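PDB 6KWS: methylglyoxal reductase (NADPH-dependent) from Candida albicans SC5314, which probably reduces methylglyoxal with NADPH as the hydride donor, as a member of the dihydroflavonol-4-reductase subfamily of extended short-chain dehydrogenases. Local coordinates for residues P99-T104 / E172-D177. The protein carries 1 engineered substitution. Sequence-based numbering, arbitrary orientation.
Sequences PAVDGT and EKAAWD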
loop_
_atom_site.group_PDB
_atom_site.type_symbol
_atom_site.label_atom_id
_atom_site.label_comp_id
_atom_site.label_asym_id
_atom_site.label_seq_id
_atom_site.Cartn_x
_atom_site.Cartn_y
_atom_site.Cartn_z
ATOM N N PRO A 99 -10.552 -6.071 -14.013
ATOM C CA PRO A 99 -10.148 -6.884 -12.844
ATOM C C PRO A 99 -10.156 -6.125 -11.523
ATOM O O PRO A 99 -10.535 -6.694 -10.493
ATOM C CB PRO A 99 -8.734 -7.345 -13.207
ATOM C CG PRO A 99 -8.676 -7.274 -14.676
ATOM C CD PRO A 99 -9.538 -6.122 -15.082
ATOM N N ALA A 100 -9.743 -4.856 -11.519
ATOM C CA ALA A 100 -9.824 -4.081 -10.286
ATOM C C ALA A 100 -11.273 -3.851 -9.875
ATOM O O ALA A 100 -11.626 -4.036 -8.702
ATOM C CB ALA A 100 -9.089 -2.743 -10.434
ATOM N N VAL A 101 -12.134 -3.457 -10.821
ATOM C CA VAL A 101 -13.529 -3.191 -10.466
ATOM C C VAL A 101 -14.253 -4.489 -10.129
ATOM O O VAL A 101 -14.918 -4.593 -9.092
ATOM C CB VAL A 101 -14.251 -2.420 -11.586
ATOM C CG1 VAL A 101 -15.723 -2.254 -11.220
ATOM C CG2 VAL A 101 -13.610 -1.070 -11.789
ATOM N N ASP A 102 -14.129 -5.500 -10.989
ATOM C CA ASP A 102 -14.820 -6.758 -10.733
ATOM C C ASP A 102 -14.250 -7.468 -9.510
ATOM O O ASP A 102 -15.011 -7.974 -8.673
ATOM C CB ASP A 102 -14.754 -7.655 -11.970
ATOM C CG ASP A 102 -15.518 -7.070 -13.161
ATOM O OD1 ASP A 102 -16.546 -6.390 -12.930
ATOM O OD2 ASP A 102 -15.082 -7.278 -14.321
ATOM N N GLY A 103 -12.918 -7.505 -9.381
ATOM C CA GLY A 103 -12.315 -8.085 -8.189
ATOM C C GLY A 103 -12.867 -7.490 -6.908
ATOM O O GLY A 103 -13.191 -8.210 -5.958
ATOM N N THR A 104 -13.017 -6.162 -6.873
ATOM C CA THR A 104 -13.474 -5.517 -5.647
ATOM C C THR A 104 -14.930 -5.861 -5.344
ATOM O O THR A 104 -15.292 -6.084 -4.183
ATOM C CB THR A 104 -13.277 -4.008 -5.752
ATOM O OG1 THR A 104 -11.947 -3.742 -6.209
ATOM C CG2 THR A 104 -13.458 -3.344 -4.389
ATOM N N GLU A 172 -11.626 1.652 -5.929
ATOM C CA GLU A 172 -12.162 2.217 -4.694
ATOM C C GLU A 172 -13.570 2.765 -4.903
ATOM O O GLU A 172 -14.424 2.656 -4.009
ATOM C CB GLU A 172 -11.243 3.313 -4.148
ATOM C CG GLU A 172 -11.342 3.446 -2.614
ATOM C CD GLU A 172 -10.900 4.808 -2.077
ATOM O OE1 GLU A 172 -11.578 5.339 -1.170
ATOM O OE2 GLU A 172 -9.874 5.350 -2.549
ATOM N N LYS A 173 -13.818 3.389 -6.064
ATOM C CA LYS A 173 -15.165 3.848 -6.378
ATOM C C LYS A 173 -16.139 2.684 -6.279
ATOM O O LYS A 173 -17.253 2.830 -5.768
ATOM C CB LYS A 173 -15.189 4.479 -7.772
ATOM C CG LYS A 173 -16.301 5.450 -8.037
ATOM C CD LYS A 173 -17.415 4.834 -8.814
ATOM C CE LYS A 173 -18.265 5.800 -9.434
ATOM N NZ LYS A 173 -17.508 6.759 -10.114
ATOM N N ALA A 174 -15.691 1.495 -6.681
ATOM C CA ALA A 174 -16.563 0.333 -6.677
ATOM C C ALA A 174 -16.883 -0.126 -5.257
ATOM O O ALA A 174 -18.009 -0.557 -4.979
ATOM C CB ALA A 174 -15.913 -0.786 -7.485
ATOM N N ALA A 175 -15.905 -0.053 -4.347
ATOM C CA ALA A 175 -16.150 -0.456 -2.964
ATOM C C ALA A 175 -17.194 0.431 -2.295
ATOM O O ALA A 175 -18.100 -0.072 -1.622
ATOM C CB ALA A 175 -14.852 -0.426 -2.162
ATOM N N TRP A 176 -17.070 1.759 -2.440
ATOM C CA TRP A 176 -18.050 2.644 -1.818
ATOM C C TRP A 176 -19.407 2.494 -2.476
ATOM O O TRP A 176 -20.440 2.535 -1.790
ATOM C CB TRP A 176 -17.595 4.099 -1.873
ATOM C CG TRP A 176 -16.392 4.371 -1.041
ATOM C CD1 TRP A 176 -15.157 4.721 -1.489
ATOM C CD2 TRP A 176 -16.295 4.299 0.387
ATOM N NE1 TRP A 176 -14.304 4.889 -0.436
ATOM C CE2 TRP A 176 -14.973 4.628 0.729
ATOM C CE3 TRP A 176 -17.198 3.991 1.409
ATOM C CZ2 TRP A 176 -14.525 4.657 2.055
ATOM C CZ3 TRP A 176 -16.756 4.025 2.723
ATOM C CH2 TRP A 176 -15.430 4.361 3.034
ATOM N N ASP A 177 -19.429 2.314 -3.801
ATOM C CA ASP A 177 -20.689 1.978 -4.459
ATOM C C ASP A 177 -21.324 0.760 -3.809
ATOM O O ASP A 177 -22.533 0.740 -3.570
ATOM C CB ASP A 177 -20.497 1.734 -5.959
ATOM C CG ASP A 177 -20.253 3.017 -6.737
ATOM O OD1 ASP A 177 -20.023 2.930 -7.971
ATOM O OD2 ASP A 177 -20.274 4.112 -6.111
#
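Val101 and Thr104, one turn apart on helix 92-114, meet Ala174 and Ala175 on helix 160-181, and the backbones come close, with 6.0 Å between the CA atoms of Val101 and Ala174. Ala174 and Ala175, with only a methyl each, suit so short a separation: Ala174 points its methyl at the other helix, and Val101 meets it with CG1 at 4.0 Å from Ala174 CB. That branch lies anti to the backbone N (chi1 176°), which carries it across the gap, while the valine also touches Phe170, one turn before Ala174. At the second pair the roles reverse: Thr104 directs its side chain at the other helix, CG2 lying 3.9 Å from Ala175 CB. Its hydroxyl turns back to its own helix, where OG1 and the backbone N of Thr104 both bond to Ala100 O, so a polar residue can offer an apolar branch to the interface. Away from the contact, Glu172 OE1 accepts a hydrogen bond from Trp176 NE1 (2.9 Å) in the indole plane and also forms a salt bridge with Arg260. The helices are successive crossovers of the Rossmann-type fold, linking strands 75-80, 120-124 and 188-194. With no hydrogen bond crossing between the segments, their association here is apolar, resting on van der Waals contact and burial of methyl groups.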